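PDB 2UVK: N-acetylneuraminate epimerase, which speeds the conversion of the alpha-anomer of N-acetylneuraminate (sialic acid) to the beta-anomer, as a homodimeric beta-propeller enzyme of the periplasm. Local coordinates for residues Ser1-Thr6 against Leu36-Lys41; Asp20-Gly25 against Lys43-Leu48; Thr31-Leu36 against Gly66-Phe71; Gln305-Gly310 against Lys330-Ser335. All coordinates share one frame; numbering follows the deposited sequence. Where two conformers were deposited one is given.

Interaction 1: Ser1-Thr6 against Leu36-Lys41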
loop_
_atom_site.group_PDB
_atom_site.type_symbol
_atom_site.label_atom_id
_atom_site.label_comp_id
_atom_site.label_asym_id
_atom_site.label_seq_id
_atom_site.Cartn_x
_atom_site.Cartn_y
_atom_site.Cartn_z
ATOM N N SER B 1 4.556 -38.391 -6.495
ATOM C CA SER B 1 4.190 -39.619 -7.297
ATOM C C SER B 1 4.834 -39.679 -8.696
ATOM O O SER B 1 5.634 -40.591 -8.972
ATOM C CB SER B 1 2.689 -39.679 -7.488
ATOM O OG SER B 1 2.335 -38.826 -8.560
ATOM N N VAL B 2 4.456 -38.730 -9.569
ATOM C CA VAL B 2 5.052 -38.579 -10.913
ATOM C C VAL B 2 6.487 -38.072 -10.782
ATOM O O VAL B 2 7.306 -38.237 -11.683
ATOM C CB VAL B 2 4.272 -37.594 -11.839
ATOM C CG1 VAL B 2 2.771 -37.833 -11.786
ATOM C CG2 VAL B 2 4.614 -36.138 -11.526
ATOM N N LEU B 3 6.753 -37.390 -9.671
ATOM C CA LEU B 3 8.094 -37.169 -9.165
ATOM C C LEU B 3 8.132 -37.895 -7.830
ATOM O O LEU B 3 7.072 -38.199 -7.263
ATOM C CB LEU B 3 8.358 -35.678 -8.941
ATOM C CG LEU B 3 8.282 -34.762 -10.165
ATOM C CD1 LEU B 3 8.502 -33.303 -9.742
ATOM C CD2 LEU B 3 9.302 -35.163 -11.233
ATOM N N PRO B 4 9.336 -38.173 -7.308
ATOM C CA PRO B 4 9.382 -38.746 -5.976
ATOM C C PRO B 4 8.629 -37.851 -4.975
ATOM O O PRO B 4 8.511 -36.634 -5.186
ATOM C CB PRO B 4 10.879 -38.783 -5.645
ATOM C CG PRO B 4 11.575 -38.605 -6.921
ATOM C CD PRO B 4 10.671 -37.958 -7.882
ATOM N N GLU B 5 8.137 -38.464 -3.907
ATOM C CA GLU B 5 7.429 -37.722 -2.860
ATOM C C GLU B 5 8.314 -36.613 -2.330
ATOM O O GLU B 5 9.521 -36.788 -2.178
ATOM C CB GLU B 5 7.030 -38.649 -1.704
ATOM C CG GLU B 5 6.112 -39.817 -2.079
ATOM C CD GLU B 5 4.864 -39.369 -2.807
ATOM O OE1 GLU B 5 4.074 -38.633 -2.198
ATOM O OE2 GLU B 5 4.666 -39.735 -3.992
ATOM N N THR B 6 7.732 -35.458 -2.021
ATOM C CA THR B 6 8.542 -34.399 -1.446
ATOM C C THR B 6 9.063 -34.886 -0.090
ATOM O O THR B 6 8.404 -35.713 0.554
ATOM C CB THR B 6 7.761 -33.091 -1.290
ATOM O OG1 THR B 6 6.554 -33.338 -0.574
ATOM C CG2 THR B 6 7.411 -32.522 -2.675
ATOM N N LEU B 36 15.383 -30.898 -7.981
ATOM C CA LEU B 36 15.313 -32.199 -8.635
ATOM C C LEU B 36 15.586 -32.035 -10.131
ATOM O O LEU B 36 15.058 -31.150 -10.785
ATOM C CB LEU B 36 13.944 -32.821 -8.372
ATOM C CG LEU B 36 13.691 -34.205 -8.947
ATOM C CD1 LEU B 36 12.892 -35.056 -7.980
ATOM C CD2 LEU B 36 12.981 -34.075 -10.306
ATOM N N ASP B 37 16.456 -32.895 -10.656
ATOM C CA ASP B 37 16.768 -32.938 -12.083
ATOM C C ASP B 37 15.779 -33.914 -12.703
ATOM O O ASP B 37 15.833 -35.103 -12.428
ATOM C CB ASP B 37 18.206 -33.425 -12.259
ATOM C CG ASP B 37 18.590 -33.610 -13.700
ATOM O OD1 ASP B 37 17.781 -33.288 -14.596
ATOM O OD2 ASP B 37 19.732 -34.065 -13.931
ATOM N N THR B 38 14.851 -33.409 -13.506
ATOM C CA THR B 38 13.766 -34.245 -14.020
ATOM C C THR B 38 14.273 -35.260 -15.056
ATOM O O THR B 38 13.583 -36.224 -15.357
ATOM C CB THR B 38 12.655 -33.421 -14.687
ATOM O OG1 THR B 38 13.206 -32.647 -15.761
ATOM C CG2 THR B 38 11.933 -32.501 -13.666
ATOM N N GLN B 39 15.468 -35.019 -15.591
ATOM C CA GLN B 39 16.052 -35.887 -16.636
ATOM C C GLN B 39 16.978 -36.966 -16.096
ATOM O O GLN B 39 17.540 -37.739 -16.880
ATOM C CB GLN B 39 16.802 -35.040 -17.670
ATOM C CG GLN B 39 15.897 -34.433 -18.719
ATOM N N ALA B 40 17.151 -37.042 -14.781
ATOM C CA ALA B 40 17.960 -38.108 -14.189
ATOM C C ALA B 40 17.188 -39.424 -14.268
ATOM O O ALA B 40 15.955 -39.432 -14.306
ATOM C CB ALA B 40 18.327 -37.776 -12.741
ATOM N N LYS B 41 17.913 -40.533 -14.356
ATOM C CA LYS B 41 17.290 -41.856 -14.331
ATOM C C LYS B 41 16.809 -42.163 -12.915
ATOM O O LYS B 41 15.746 -42.756 -12.719
#
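Leu36 presents both methyls of its fork to the N-terminal segment, one to Pro4 and the other to Leu3. CD1 of Leu36 faces the pyrrolidine rim, 3.7 Å from CD of Pro4 and slightly farther from its CG, the ring and the leucine reaching toward each other. The second branch meets Leu3 differently: the two side chains run at a slant, so that contact is limited to Leu36 CD2 and Leu3 CD2 at 3.9 Å. Two rotations set this up. In Leu36, CG is anti to the backbone N (chi1 -178°), which swings the fork off the strand toward residues 1-6, whereas Leu3 carries CG beside its own nitrogen (chi1 -61°). Past Leu36, the methyl CG2 of Thr38 only just approaches Leu3 CD2, at 4.5 Å, and the Thr38 hydroxyl turns instead to the carbonyl of Asp20. No hydrogen bond links the two segments, but each is shaped by bonds of its own. Ser1 N is 2.8 Å from Glu5 OE2 and also bonds Leu3 O, bending the start of the chain into a tight curl. Gln39 N meets Asp37 OD1 at 3.1 Å from above the carboxylate plane, an Asx turn laid over the type I turn Asp37-Ala40. Leu3 also lies on Leu320 and Ile322 of strand 318-322. The N-terminal segment thus lies across the junction of the first and last blades of the beta-propeller, touching both four-stranded sheets.

Interaction 2: Asp20-Gly25 against Lys43-Leu48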
loop_
_atom_site.group_PDB
_atom_site.type_symbol
_atom_site.label_atom_id
_atom_site.label_comp_id
_atom_site.label_asym_id
_atom_site.label_seq_id
_atom_site.Cartn_x
_atom_site.Cartn_y
_atom_site.Cartn_z
ATOM N N ASP B 20 15.155 -28.056 -16.975
ATOM C CA ASP B 20 14.774 -29.394 -16.509
ATOM C C ASP B 20 14.931 -29.591 -14.981
ATOM O O ASP B 20 14.665 -30.686 -14.460
ATOM C CB ASP B 20 15.586 -30.463 -17.259
ATOM C CG ASP B 20 15.087 -30.707 -18.702
ATOM O OD1 ASP B 20 13.936 -30.350 -19.038
ATOM O OD2 ASP B 20 15.854 -31.290 -19.489
ATOM N N THR B 21 15.341 -28.532 -14.278
ATOM C CA THR B 21 15.616 -28.605 -12.832
ATOM C C THR B 21 14.525 -27.879 -12.043
ATOM O O THR B 21 14.303 -26.689 -12.237
ATOM C CB THR B 21 16.982 -27.989 -12.480
ATOM O OG1 THR B 21 18.016 -28.654 -13.229
ATOM C CG2 THR B 21 17.307 -28.109 -10.993
ATOM N N VAL B 22 13.877 -28.625 -11.166
ATOM C CA VAL B 22 12.749 -28.100 -10.356
ATOM C C VAL B 22 13.296 -27.698 -9.002
ATOM O O VAL B 22 14.059 -28.447 -8.402
ATOM C CB VAL B 22 11.663 -29.176 -10.128
ATOM C CG1 VAL B 22 10.627 -28.703 -9.102
ATOM C CG2 VAL B 22 10.987 -29.557 -11.444
ATOM N N TYR B 23 12.875 -26.524 -8.520
ATOM C CA TYR B 23 13.246 -26.029 -7.175
ATOM C C TYR B 23 11.974 -25.837 -6.365
ATOM O O TYR B 23 11.040 -25.221 -6.851
ATOM C CB TYR B 23 13.967 -24.691 -7.260
ATOM C CG TYR B 23 15.279 -24.756 -7.998
ATOM C CD1 TYR B 23 16.478 -24.823 -7.322
ATOM C CD2 TYR B 23 15.305 -24.721 -9.379
ATOM C CE1 TYR B 23 17.688 -24.874 -8.016
ATOM C CE2 TYR B 23 16.494 -24.783 -10.076
ATOM C CZ TYR B 23 17.678 -24.843 -9.398
ATOM O OH TYR B 23 18.866 -24.903 -10.111
ATOM N N ILE B 24 11.924 -26.389 -5.156
ATOM C CA ILE B 24 10.784 -26.153 -4.254
ATOM C C ILE B 24 11.243 -25.851 -2.847
ATOM O O ILE B 24 12.291 -26.299 -2.391
ATOM C CB ILE B 24 9.833 -27.339 -4.203
ATOM C CG1 ILE B 24 10.550 -28.599 -3.713
ATOM C CG2 ILE B 24 9.167 -27.567 -5.565
ATOM C CD1 ILE B 24 9.650 -29.748 -3.408
ATOM N N GLY B 25 10.428 -25.099 -2.122
ATOM C CA GLY B 25 10.772 -24.793 -0.757
ATOM C C GLY B 25 9.704 -23.981 -0.060
ATOM O O GLY B 25 8.673 -23.619 -0.626
ATOM N N LYS B 43 15.681 -40.098 -10.219
ATOM C CA LYS B 43 15.180 -38.809 -9.711
ATOM C C LYS B 43 15.222 -38.762 -8.185
ATOM O O LYS B 43 14.857 -39.722 -7.503
ATOM C CB LYS B 43 13.772 -38.532 -10.220
ATOM C CG LYS B 43 13.754 -38.003 -11.635
ATOM C CD LYS B 43 12.358 -37.678 -12.107
ATOM C CE LYS B 43 11.622 -38.916 -12.584
ATOM N NZ LYS B 43 12.148 -39.367 -13.905
ATOM N N LYS B 44 15.636 -37.609 -7.670
ATOM C CA LYS B 44 16.031 -37.453 -6.279
ATOM C C LYS B 44 15.810 -35.992 -5.881
ATOM O O LYS B 44 16.154 -35.105 -6.658
ATOM C CB LYS B 44 17.521 -37.783 -6.200
ATOM C CG LYS B 44 18.159 -37.724 -4.838
ATOM C CD LYS B 44 19.664 -37.929 -4.952
ATOM N N TRP B 45 15.229 -35.736 -4.706
ATOM C CA TRP B 45 15.237 -34.371 -4.147
ATOM C C TRP B 45 16.532 -34.170 -3.391
ATOM O O TRP B 45 16.831 -34.950 -2.483
ATOM C CB TRP B 45 14.067 -34.112 -3.194
ATOM C CG TRP B 45 12.742 -34.114 -3.856
ATOM C CD1 TRP B 45 11.805 -35.090 -3.787
ATOM C CD2 TRP B 45 12.189 -33.088 -4.701
ATOM N NE1 TRP B 45 10.731 -34.768 -4.553
ATOM C CE2 TRP B 45 10.922 -33.533 -5.110
ATOM C CE3 TRP B 45 12.649 -31.844 -5.154
ATOM C CZ2 TRP B 45 10.091 -32.778 -5.951
ATOM C CZ3 TRP B 45 11.828 -31.098 -6.001
ATOM C CH2 TRP B 45 10.565 -31.573 -6.390
ATOM N N THR B 46 17.288 -33.147 -3.762
ATOM C CA THR B 46 18.514 -32.762 -3.088
ATOM C C THR B 46 18.286 -31.503 -2.250
ATOM O O THR B 46 17.866 -30.489 -2.779
ATOM C CB THR B 46 19.627 -32.472 -4.118
ATOM O OG1 THR B 46 19.930 -33.677 -4.833
ATOM C CG2 THR B 46 20.889 -31.922 -3.442
ATOM N N ALA B 47 18.607 -31.582 -0.960
ATOM C CA ALA B 47 18.488 -30.435 -0.050
ATOM C C ALA B 47 19.485 -29.343 -0.391
ATOM O O ALA B 47 20.684 -29.595 -0.598
ATOM C CB ALA B 47 18.665 -30.870 1.394
ATOM N N LEU B 48 18.980 -28.113 -0.461
ATOM C CA LEU B 48 19.773 -26.953 -0.765
ATOM C C LEU B 48 20.069 -26.147 0.506
ATOM O O LEU B 48 19.591 -26.472 1.603
ATOM C CB LEU B 48 19.034 -26.106 -1.809
ATOM C CG LEU B 48 18.637 -26.798 -3.117
ATOM C CD1 LEU B 48 17.951 -25.829 -4.068
ATOM C CD2 LEU B 48 19.892 -27.435 -3.794
#
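Ile24 lays its terminal methyl over one face of the Trp45 indole, a CH-pi contact in which CD1 is 3.8 Å from the centroid of the six-membered ring and 19° off the normal. The methyl is displaced toward the rim, and Ile24 CG1 follows it down to 3.6 Å from Trp45 CZ3. Val22 reaches the same ring from another direction: its CG1 lies at the edge, near the plane, 3.9 Å from Trp45 CH2. A second, smaller contact pairs Tyr23 with Leu48, whose CD1 touches the phenol at its edge, 3.7 Å from Tyr23 CD1, the two side chains crossing at about a right angle. The placement of Ile24 depends on a chi1 of 60°, which puts CG1 between the backbone N and carbonyl carbon and tips the end of the chain toward the indole. Further out, Trp45 rests on Tyr34 and Leu36 of the intervening strand 33-37, and its NE1 is held by the carbonyl of Pro4. An alanine at Trp45 removes the face under Ile24 CD1 and would probably open a gap beside Val22 and Ile24 and leave the Pro4 carbonyl without its donor. Ile322 of the last blade packs on Val22 and Ile24, whereas Tyr91 of the next blade packs on Tyr23 and Leu48. The arrangement is that of a four-stranded antiparallel propeller blade, in which side chains of the second strand meet residues at the two ends of the short fourth strand, across the third, while each face of the sheet packs on a neighbouring blade.

Interaction 3: Thr31-Leu36 against Gly66-Phe71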
loop_
_atom_site.group_PDB
_atom_site.type_symbol
_atom_site.label_atom_id
_atom_site.label_comp_id
_atom_site.label_asym_id
_atom_site.label_seq_id
_atom_site.Cartn_x
_atom_site.Cartn_y
_atom_site.Cartn_z
ATOM N N THR B 31 12.326 -23.581 6.408
ATOM C CA THR B 31 13.346 -22.906 5.638
ATOM C C THR B 31 13.985 -23.796 4.541
ATOM O O THR B 31 14.889 -23.334 3.812
ATOM C CB THR B 31 14.453 -22.364 6.533
ATOM O OG1 THR B 31 15.011 -23.450 7.302
ATOM C CG2 THR B 31 13.891 -21.296 7.482
ATOM N N ALA B 32 13.505 -25.033 4.414
ATOM C CA ALA B 32 14.125 -25.997 3.485
ATOM C C ALA B 32 13.790 -25.664 2.035
ATOM O O ALA B 32 12.669 -25.269 1.724
ATOM C CB ALA B 32 13.695 -27.393 3.802
ATOM N N TRP B 33 14.792 -25.843 1.163
ATOM C CA TRP B 33 14.655 -25.881 -0.281
ATOM C C TRP B 33 15.256 -27.183 -0.787
ATOM O O TRP B 33 16.166 -27.733 -0.156
ATOM C CB TRP B 33 15.362 -24.702 -0.933
ATOM C CG TRP B 33 14.506 -23.481 -0.899
ATOM C CD1 TRP B 33 14.320 -22.660 0.162
ATOM C CD2 TRP B 33 13.688 -22.983 -1.957
ATOM N NE1 TRP B 33 13.452 -21.644 -0.180
ATOM C CE2 TRP B 33 13.058 -21.823 -1.481
ATOM C CE3 TRP B 33 13.447 -23.387 -3.280
ATOM C CZ2 TRP B 33 12.188 -21.087 -2.265
ATOM C CZ3 TRP B 33 12.599 -22.638 -4.060
ATOM C CH2 TRP B 33 11.977 -21.508 -3.558
ATOM N N TYR B 34 14.694 -27.661 -1.880
ATOM C CA TYR B 34 15.169 -28.859 -2.570
ATOM C C TYR B 34 15.167 -28.621 -4.059
ATOM O O TYR B 34 14.395 -27.830 -4.559
ATOM C CB TYR B 34 14.275 -30.050 -2.264
ATOM C CG TYR B 34 13.924 -30.222 -0.813
ATOM C CD1 TYR B 34 14.726 -30.963 0.030
ATOM C CD2 TYR B 34 12.769 -29.647 -0.295
ATOM C CE1 TYR B 34 14.388 -31.121 1.375
ATOM C CE2 TYR B 34 12.420 -29.804 1.057
ATOM C CZ TYR B 34 13.228 -30.537 1.873
ATOM O OH TYR B 34 12.865 -30.682 3.220
ATOM N N LYS B 35 16.037 -29.348 -4.768
ATOM C CA LYS B 35 16.014 -29.356 -6.233
ATOM C C LYS B 35 15.900 -30.776 -6.773
ATOM O O LYS B 35 16.247 -31.728 -6.101
ATOM C CB LYS B 35 17.247 -28.678 -6.809
ATOM C CG LYS B 35 18.559 -29.455 -6.641
ATOM C CD LYS B 35 19.678 -28.619 -7.205
ATOM C CE LYS B 35 21.016 -29.292 -7.074
ATOM N NZ LYS B 35 22.071 -28.381 -7.633
ATOM N N LEU B 36 15.383 -30.898 -7.981
ATOM C CA LEU B 36 15.313 -32.199 -8.635
ATOM C C LEU B 36 15.586 -32.035 -10.131
ATOM O O LEU B 36 15.058 -31.150 -10.785
ATOM C CB LEU B 36 13.944 -32.821 -8.372
ATOM C CG LEU B 36 13.691 -34.205 -8.947
ATOM C CD1 LEU B 36 12.892 -35.056 -7.980
ATOM C CD2 LEU B 36 12.981 -34.075 -10.306
ATOM N N GLY B 66 19.408 -17.236 -14.703
ATOM C CA GLY B 66 20.215 -18.177 -13.937
ATOM C C GLY B 66 20.144 -18.138 -12.417
ATOM O O GLY B 66 20.832 -18.897 -11.737
ATOM N N ASN B 67 19.300 -17.262 -11.864
ATOM C CA ASN B 67 19.194 -17.141 -10.436
ATOM C C ASN B 67 17.741 -17.237 -10.044
ATOM O O ASN B 67 16.854 -16.897 -10.831
ATOM C CB ASN B 67 19.752 -15.808 -9.969
ATOM C CG ASN B 67 21.236 -15.702 -10.182
ATOM O OD1 ASN B 67 22.008 -16.346 -9.481
ATOM N ND2 ASN B 67 21.638 -14.871 -11.134
ATOM N N LEU B 68 17.540 -17.721 -8.828
ATOM C CA LEU B 68 16.202 -17.916 -8.252
ATOM C C LEU B 68 15.899 -16.767 -7.294
ATOM O O LEU B 68 16.654 -16.514 -6.353
ATOM C CB LEU B 68 16.157 -19.256 -7.529
ATOM C CG LEU B 68 14.943 -19.558 -6.647
ATOM C CD1 LEU B 68 13.725 -19.688 -7.528
ATOM C CD2 LEU B 68 15.195 -20.820 -5.834
ATOM N N TYR B 69 14.779 -16.092 -7.540
ATOM C CA TYR B 69 14.305 -14.982 -6.686
ATOM C C TYR B 69 13.066 -15.416 -5.920
ATOM O O TYR B 69 12.191 -16.016 -6.499
ATOM C CB TYR B 69 13.976 -13.751 -7.534
ATOM C CG TYR B 69 15.209 -13.225 -8.224
ATOM C CD1 TYR B 69 16.001 -12.274 -7.635
ATOM C CD2 TYR B 69 15.618 -13.749 -9.446
ATOM C CE1 TYR B 69 17.210 -11.833 -8.236
ATOM C CE2 TYR B 69 16.796 -13.303 -10.062
ATOM C CZ TYR B 69 17.580 -12.341 -9.464
ATOM O OH TYR B 69 18.763 -11.900 -10.082
ATOM N N VAL B 70 13.020 -15.091 -4.628
ATOM C CA VAL B 70 11.862 -15.382 -3.759
ATOM C C VAL B 70 11.327 -14.051 -3.224
ATOM O O VAL B 70 12.095 -13.212 -2.759
ATOM C CB VAL B 70 12.226 -16.331 -2.593
ATOM C CG1 VAL B 70 11.041 -16.513 -1.647
ATOM C CG2 VAL B 70 12.687 -17.689 -3.143
ATOM N N PHE B 71 10.011 -13.886 -3.331
ATOM C CA PHE B 71 9.314 -12.644 -3.000
ATOM C C PHE B 71 8.317 -12.851 -1.839
ATOM O O PHE B 71 7.381 -13.643 -1.921
ATOM C CB PHE B 71 8.535 -12.152 -4.225
ATOM C CG PHE B 71 9.414 -11.922 -5.402
ATOM C CD1 PHE B 71 10.005 -10.696 -5.625
ATOM C CD2 PHE B 71 9.613 -12.961 -6.306
ATOM C CE1 PHE B 71 10.849 -10.503 -6.737
ATOM C CE2 PHE B 71 10.448 -12.777 -7.426
ATOM C CZ PHE B 71 11.039 -11.552 -7.633
#
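Trp33, which carries the contact with Leu68 and Val70, sits beside one of the backbone hydrogen bonds that fix its strand, the one joining Tyr34 N to Ile24 O. Across the contact itself everything is apolar. The indole points toward strand 67-71 and meets it with the outer carbons of its benzene part. CZ3 of Trp33 lies 3.6 Å from Leu68 CD2, and CZ2 of Trp33 lies 3.5 Å from Val70 CG2, so the two methyls take up successive positions along the ring, both approaching it obliquely; CH2, between them, is near each. Leu68 comes from the direction opposite to that of the indole, whereas Val70 slides past it. CG of Leu68 is anti to the backbone N (chi1 169°), and the second torsion then turns CD2 to the indole. With the backbones 11.4 Å apart between the CA atoms of Trp33 and Leu68, the long indole does most of the spanning. Trp33 belongs to the third strand of the first four-stranded blade; its ring also touches Thr14 of the innermost strand and meets Trp98 at an angle. Leu68 in turn packs on Ala16 of strand 14-18, and on Phe63 and Tyr91 of strands 60-64 and 88-92, the flanking strands of the second blade.

Interaction 4: Gln305-Gly310 against Lys330-Ser335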
loop_
_atom_site.group_PDB
_atom_site.type_symbol
_atom_site.label_atom_id
_atom_site.label_comp_id
_atom_site.label_asym_id
_atom_site.label_seq_id
_atom_site.Cartn_x
_atom_site.Cartn_y
_atom_site.Cartn_z
ATOM N N GLN B 305 -8.330 -36.446 -5.603
ATOM C CA GLN B 305 -8.595 -35.801 -4.317
ATOM C C GLN B 305 -8.561 -34.287 -4.484
ATOM O O GLN B 305 -7.752 -33.771 -5.244
ATOM C CB GLN B 305 -7.567 -36.243 -3.265
ATOM C CG GLN B 305 -7.806 -37.648 -2.776
ATOM C CD GLN B 305 -6.854 -38.101 -1.675
ATOM O OE1 GLN B 305 -6.570 -37.352 -0.743
ATOM N NE2 GLN B 305 -6.378 -39.352 -1.769
ATOM N N GLY B 306 -9.458 -33.576 -3.794
ATOM C CA GLY B 306 -9.431 -32.118 -3.775
ATOM C C GLY B 306 -8.106 -31.595 -3.256
ATOM O O GLY B 306 -7.540 -32.178 -2.333
ATOM N N ARG B 307 -7.604 -30.503 -3.833
ATOM C CA ARG B 307 -6.242 -30.056 -3.533
ATOM C C ARG B 307 -6.144 -28.561 -3.811
ATOM O O ARG B 307 -6.685 -28.089 -4.808
ATOM C CB ARG B 307 -5.223 -30.810 -4.403
ATOM C CG ARG B 307 -3.765 -30.543 -4.071
ATOM C CD ARG B 307 -2.836 -31.075 -5.161
ATOM N NE ARG B 307 -2.925 -32.523 -5.289
ATOM C CZ ARG B 307 -1.929 -33.400 -5.094
ATOM N NH1 ARG B 307 -0.692 -33.024 -4.798
ATOM N NH2 ARG B 307 -2.177 -34.689 -5.252
ATOM N N ALA B 308 -5.446 -27.847 -2.943
ATOM C CA ALA B 308 -5.171 -26.426 -3.079
ATOM C C ALA B 308 -3.804 -26.126 -2.463
ATOM O O ALA B 308 -3.237 -26.966 -1.742
ATOM C CB ALA B 308 -6.267 -25.594 -2.396
ATOM N N TYR B 309 -3.290 -24.933 -2.747
ATOM C CA TYR B 309 -2.086 -24.401 -2.102
ATOM C C TYR B 309 -0.890 -25.328 -2.180
ATOM O O TYR B 309 -0.313 -25.762 -1.173
ATOM C CB TYR B 309 -2.383 -24.002 -0.659
ATOM C CG TYR B 309 -3.452 -22.941 -0.577
ATOM C CD1 TYR B 309 -3.182 -21.629 -0.946
ATOM C CD2 TYR B 309 -4.746 -23.257 -0.170
ATOM C CE1 TYR B 309 -4.173 -20.655 -0.890
ATOM C CE2 TYR B 309 -5.737 -22.287 -0.099
ATOM C CZ TYR B 309 -5.443 -20.989 -0.459
ATOM O OH TYR B 309 -6.409 -20.000 -0.403
ATOM N N GLY B 310 -0.549 -25.645 -3.417
ATOM C CA GLY B 310 0.712 -26.305 -3.764
ATOM C C GLY B 310 1.485 -25.480 -4.781
ATOM O O GLY B 310 1.325 -24.275 -4.876
ATOM N N LYS B 330 -4.751 -31.060 5.507
ATOM C CA LYS B 330 -3.602 -31.959 5.478
ATOM C C LYS B 330 -2.665 -31.719 4.278
ATOM O O LYS B 330 -3.080 -31.843 3.127
ATOM C CB LYS B 330 -4.083 -33.400 5.453
ATOM C CG LYS B 330 -2.971 -34.445 5.475
ATOM C CD LYS B 330 -2.705 -35.069 4.101
ATOM C CE LYS B 330 -1.795 -36.307 4.167
ATOM N NZ LYS B 330 -0.314 -36.061 4.120
ATOM N N ALA B 331 -1.400 -31.420 4.561
ATOM C CA ALA B 331 -0.388 -31.245 3.523
ATOM C C ALA B 331 -0.056 -32.599 2.905
ATOM O O ALA B 331 -0.060 -33.631 3.594
ATOM C CB ALA B 331 0.858 -30.615 4.108
ATOM N N VAL B 332 0.274 -32.602 1.610
ATOM C CA VAL B 332 0.622 -33.838 0.915
ATOM C C VAL B 332 2.010 -33.726 0.279
ATOM O O VAL B 332 2.581 -32.647 0.190
ATOM C CB VAL B 332 -0.446 -34.224 -0.128
ATOM C CG1 VAL B 332 -1.813 -34.435 0.554
ATOM C CG2 VAL B 332 -0.547 -33.182 -1.230
ATOM N N THR B 333 2.547 -34.875 -0.138
ATOM C CA THR B 333 3.910 -34.971 -0.662
ATOM C C THR B 333 3.975 -35.363 -2.143
ATOM O O THR B 333 5.056 -35.333 -2.741
ATOM C CB THR B 333 4.701 -36.057 0.105
ATOM O OG1 THR B 333 4.031 -37.316 -0.018
ATOM C CG2 THR B 333 4.846 -35.703 1.600
ATOM N N ASP B 334 2.841 -35.738 -2.721
ATOM C CA ASP B 334 2.830 -36.308 -4.077
ATOM C C ASP B 334 2.675 -35.234 -5.149
ATOM O O ASP B 334 2.341 -34.081 -4.856
ATOM C CB ASP B 334 1.735 -37.363 -4.226
ATOM C CG ASP B 334 0.358 -36.803 -4.008
ATOM O OD1 ASP B 334 0.190 -35.970 -3.090
ATOM O OD2 ASP B 334 -0.574 -37.209 -4.721
ATOM N N SER B 335 2.923 -35.638 -6.392
ATOM C CA SER B 335 2.857 -34.760 -7.548
ATOM C C SER B 335 1.931 -35.344 -8.595
ATOM O O SER B 335 1.759 -36.559 -8.666
ATOM C CB SER B 335 4.241 -34.561 -8.152
ATOM O OG SER B 335 5.048 -33.777 -7.295
#
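Arg307 grips Asp334 end-on with two nitrogens, one reaching the carboxylate and the other the main chain. Arg307 NH2 forms a salt bridge with OD2 of Asp334 at 3.0 Å and a fairly straight 158°, while Arg307 NH1 donates to Asp334 O at 3.2 Å along a more bent path. Both acceptors lie close to the guanidinium plane, yet the carboxylate plane is turned 44° from it, so OD2 is met from above its own plane. Val332 CG2 lies over one face of the guanidinium, 3.6 Å from Arg307 NH1. Extended at first, the arginine bends at chi3 (-63°), which turns its end to this pair. The contact ties the loop entering the last propeller blade, before strand 311-315, to the loop leading into that blade's third strand, 335-341. NH1 also donates to the carbonyl of Gly323, its stronger partner, and Ile321 lies against the side chain. A leucine replacing Arg307 would leave the Asp334 carboxylate without its cationic mate and would probably let that side chain turn away. Toward the exposed side the packing thins: the exposed Gln305 and Lys330 make no contact across the two segments.

How the interactions relate
Interactions 1, 2 and 3 form one connected region about strand 33-37 of the first blade: the centres of 1 and 2 are about 8 Å apart, those of 2 and 3 about 9 Å. Leu36 lies in the segments of both interactions 1 and 3, though it makes contact only in the first, and the O atom of Leu36 lies 2.8 Å from Val22 N of interaction 2. Interaction 3 carries this region into the second blade. Interaction 4 belongs to the last blade, its centre about 17 Å from that of interaction 1, but residues 1-6 bridge the gap, touching residues 333-335 through Ser1, Val2 and Glu5. All four contacts lie away from Glu209, the predicted proton acceptor, and concern how the propeller is assembled.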